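Long-range contact in GTP-binding protein (PDB 2DBY), which binds GDP here and is probably a ribosome-binding ATPase of the YchF/OLA1 subfamily of OBG GTPases: residues Val106-Phe110 and Asn221-Val227. Residues are numbered along the deposited sequence; the frame is centred on the assembly and turned at random.
Sequences VLRCF and NPQVEAV. With GDP (guanosine-5'-diphosphate), chain B.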
loop_
_atom_site.group_PDB
_atom_site.type_symbol
_atom_site.label_atom_id
_atom_site.label_comp_id
_atom_site.label_asym_id
_atom_site.label_seq_id
_atom_site.Cartn_x
_atom_site.Cartn_y
_atom_site.Cartn_z
ATOM N N VAL A 106 1.233 -12.918 6.421
ATOM C CA VAL A 106 0.389 -13.303 7.554
ATOM C C VAL A 106 1.164 -14.328 8.384
ATOM O O VAL A 106 1.607 -15.351 7.872
ATOM C CB VAL A 106 -0.929 -13.933 7.067
ATOM C CG1 VAL A 106 -1.808 -14.336 8.270
ATOM C CG2 VAL A 106 -1.665 -12.924 6.150
ATOM N N LEU A 107 1.309 -14.035 9.669
ATOM C CA LEU A 107 2.053 -14.897 10.584
ATOM C C LEU A 107 1.111 -15.280 11.722
ATOM O O LEU A 107 0.466 -14.411 12.329
ATOM C CB LEU A 107 3.251 -14.104 11.122
ATOM C CG LEU A 107 4.263 -13.636 10.078
ATOM C CD1 LEU A 107 5.274 -12.684 10.752
ATOM C CD2 LEU A 107 4.993 -14.868 9.509
ATOM N N ARG A 108 1.020 -16.579 12.009
ATOM C CA ARG A 108 0.127 -17.027 13.065
ATOM C C ARG A 108 0.706 -16.772 14.464
ATOM O O ARG A 108 1.807 -17.250 14.797
ATOM C CB ARG A 108 -0.197 -18.519 12.872
ATOM C CG ARG A 108 -0.798 -19.165 14.117
ATOM C CD ARG A 108 -1.424 -20.511 13.807
ATOM N NE ARG A 108 -2.508 -20.330 12.858
ATOM C CZ ARG A 108 -3.524 -21.170 12.699
ATOM N NH1 ARG A 108 -3.604 -22.272 13.436
ATOM N NH2 ARG A 108 -4.459 -20.906 11.797
ATOM N N CYS A 109 -0.021 -16.002 15.269
ATOM C CA CYS A 109 0.410 -15.693 16.628
ATOM C C CYS A 109 -0.563 -16.150 17.717
ATOM O O CYS A 109 -0.645 -15.527 18.778
ATOM C CB CYS A 109 0.681 -14.195 16.804
ATOM S SG CYS A 109 2.051 -13.585 15.769
ATOM N N PHE A 110 -1.316 -17.209 17.452
ATOM C CA PHE A 110 -2.243 -17.763 18.457
ATOM C C PHE A 110 -2.308 -19.275 18.235
ATOM O O PHE A 110 -1.996 -19.754 17.150
ATOM C CB PHE A 110 -3.641 -17.177 18.286
ATOM C CG PHE A 110 -4.288 -17.564 17.002
ATOM C CD1 PHE A 110 -4.853 -18.830 16.848
ATOM C CD2 PHE A 110 -4.231 -16.716 15.907
ATOM C CE1 PHE A 110 -5.340 -19.247 15.619
ATOM C CE2 PHE A 110 -4.713 -17.121 14.670
ATOM C CZ PHE A 110 -5.266 -18.389 14.522
ATOM N N ASN A 221 1.689 -10.571 24.266
ATOM C CA ASN A 221 1.655 -11.825 23.514
ATOM C C ASN A 221 3.087 -11.994 23.033
ATOM O O ASN A 221 3.557 -11.211 22.211
ATOM C CB ASN A 221 0.691 -11.699 22.331
ATOM C CG ASN A 221 0.670 -12.933 21.458
ATOM O OD1 ASN A 221 1.709 -13.418 21.022
ATOM N ND2 ASN A 221 -0.528 -13.429 21.158
ATOM N N PRO A 222 3.817 -12.989 23.575
ATOM C CA PRO A 222 5.211 -13.203 23.167
ATOM C C PRO A 222 5.445 -13.396 21.680
ATOM O O PRO A 222 6.479 -12.982 21.161
ATOM C CB PRO A 222 5.639 -14.417 23.993
ATOM C CG PRO A 222 4.328 -15.168 24.184
ATOM C CD PRO A 222 3.372 -14.050 24.498
ATOM N N GLN A 223 4.499 -14.030 20.987
ATOM C CA GLN A 223 4.680 -14.246 19.564
ATOM C C GLN A 223 4.611 -12.916 18.799
ATOM O O GLN A 223 5.405 -12.688 17.877
ATOM C CB GLN A 223 3.645 -15.246 19.050
ATOM C CG GLN A 223 3.899 -16.654 19.586
ATOM C CD GLN A 223 2.952 -17.686 18.996
ATOM O OE1 GLN A 223 1.735 -17.577 19.123
ATOM N NE2 GLN A 223 3.516 -18.700 18.351
ATOM N N VAL A 224 3.671 -12.046 19.173
ATOM C CA VAL A 224 3.553 -10.729 18.530
ATOM C C VAL A 224 4.808 -9.912 18.874
ATOM O O VAL A 224 5.362 -9.221 18.034
ATOM C CB VAL A 224 2.304 -9.961 19.008
ATOM C CG1 VAL A 224 2.284 -8.531 18.428
ATOM C CG2 VAL A 224 1.060 -10.726 18.581
ATOM N N GLU A 225 5.251 -9.998 20.122
ATOM C CA GLU A 225 6.470 -9.272 20.496
ATOM C C GLU A 225 7.680 -9.744 19.669
ATOM O O GLU A 225 8.507 -8.926 19.261
ATOM C CB GLU A 225 6.734 -9.447 21.992
ATOM C CG GLU A 225 5.841 -8.554 22.821
ATOM C CD GLU A 225 6.034 -7.088 22.448
ATOM O OE1 GLU A 225 7.172 -6.711 22.088
ATOM O OE2 GLU A 225 5.068 -6.312 22.522
ATOM N N ALA A 226 7.786 -11.047 19.425
ATOM C CA ALA A 226 8.908 -11.577 18.625
ATOM C C ALA A 226 8.783 -11.054 17.204
ATOM O O ALA A 226 9.783 -10.707 16.574
ATOM C CB ALA A 226 8.909 -13.100 18.610
ATOM N N VAL A 227 7.550 -11.015 16.692
ATOM C CA VAL A 227 7.318 -10.484 15.349
ATOM C C VAL A 227 7.750 -9.011 15.248
ATOM O O VAL A 227 8.361 -8.618 14.244
ATOM C CB VAL A 227 5.819 -10.663 14.936
ATOM C CG1 VAL A 227 5.478 -9.833 13.675
ATOM C CG2 VAL A 227 5.567 -12.128 14.690
HETATM P PB GDP B . -4.539 -20.723 5.661
HETATM O O1B GDP B . -4.029 -22.153 5.551
HETATM O O2B GDP B . -3.325 -19.680 5.929
HETATM O O3B GDP B . -5.650 -20.288 4.709
HETATM O O3A GDP B . -5.295 -20.740 7.114
HETATM P PA GDP B . -6.872 -20.744 7.460
HETATM O O1A GDP B . -7.509 -19.539 6.914
HETATM O O2A GDP B . -7.568 -22.057 6.843
HETATM O "O5'" GDP B . -7.036 -20.738 9.066
HETATM C "C5'" GDP B . -6.472 -21.938 9.608
HETATM C "C4'" GDP B . -7.201 -22.277 10.933
HETATM O "O4'" GDP B . -7.058 -21.203 11.944
HETATM C "C3'" GDP B . -8.709 -22.450 10.803
HETATM O "O3'" GDP B . -9.505 -23.509 11.331
HETATM C "C2'" GDP B . -9.233 -21.009 11.035
HETATM O "O2'" GDP B . -10.577 -21.138 11.555
HETATM C "C1'" GDP B . -8.399 -20.621 12.247
HETATM N N9 GDP B . -8.232 -19.146 12.400
HETATM C C8 GDP B . -7.833 -18.250 11.426
HETATM N N7 GDP B . -7.782 -17.039 11.911
HETATM C C5 GDP B . -8.145 -17.070 13.221
HETATM C C6 GDP B . -8.271 -16.080 14.253
HETATM O O6 GDP B . -8.030 -14.920 14.014
HETATM N N1 GDP B . -8.672 -16.474 15.516
HETATM C C2 GDP B . -8.944 -17.803 15.780
HETATM N N2 GDP B . -9.338 -18.170 17.041
HETATM N N3 GDP B . -8.831 -18.739 14.827
HETATM C C4 GDP B . -8.440 -18.422 13.553
#
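Cys-109, just past the end of strand 102-108, lies against the first turn of helix 222-234, its CA 5.4 Å from the CA of Gln-223. Asn-221 is the N-cap of that helix. Its OD1 accepts from Val-224 N at 3.0 Å, the donor standing above the carbonyl plane, and weakly from Gln-223 N. CG is anti to the backbone N (chi1 176°), which brings the amide over the helix start. The other end of the amide, ND2, gives a hydrogen bond to Cys-109 O at 3.2 Å, nearly straight at 163°. ND2 is also hydrogen-bonded to Asp-214 OD2. With an alanine here the helix start would probably lose its side-chain cap, and Cys-109 O and Asp-214 their shared amide donor. Further along the helix, the packing is apolar. Cys-109 CB meets Gln-223 CB and Val-224 CG2, each at 3.9 Å, and its SG meets Val-227 CG2 at 4.0 Å. That same methyl touches Leu-107 CD1. Next to Cys-109 in the chain, Arg-108 NH2 bonds GDP O4' weakly, and the Phe-110 ring sits tilted and offset over the guanine, CZ 3.3 Å from GDP C4. One Asn-221 amide thus both caps the helix and links it to the strand end carrying these pocket residues of the P-loop GTPase domain.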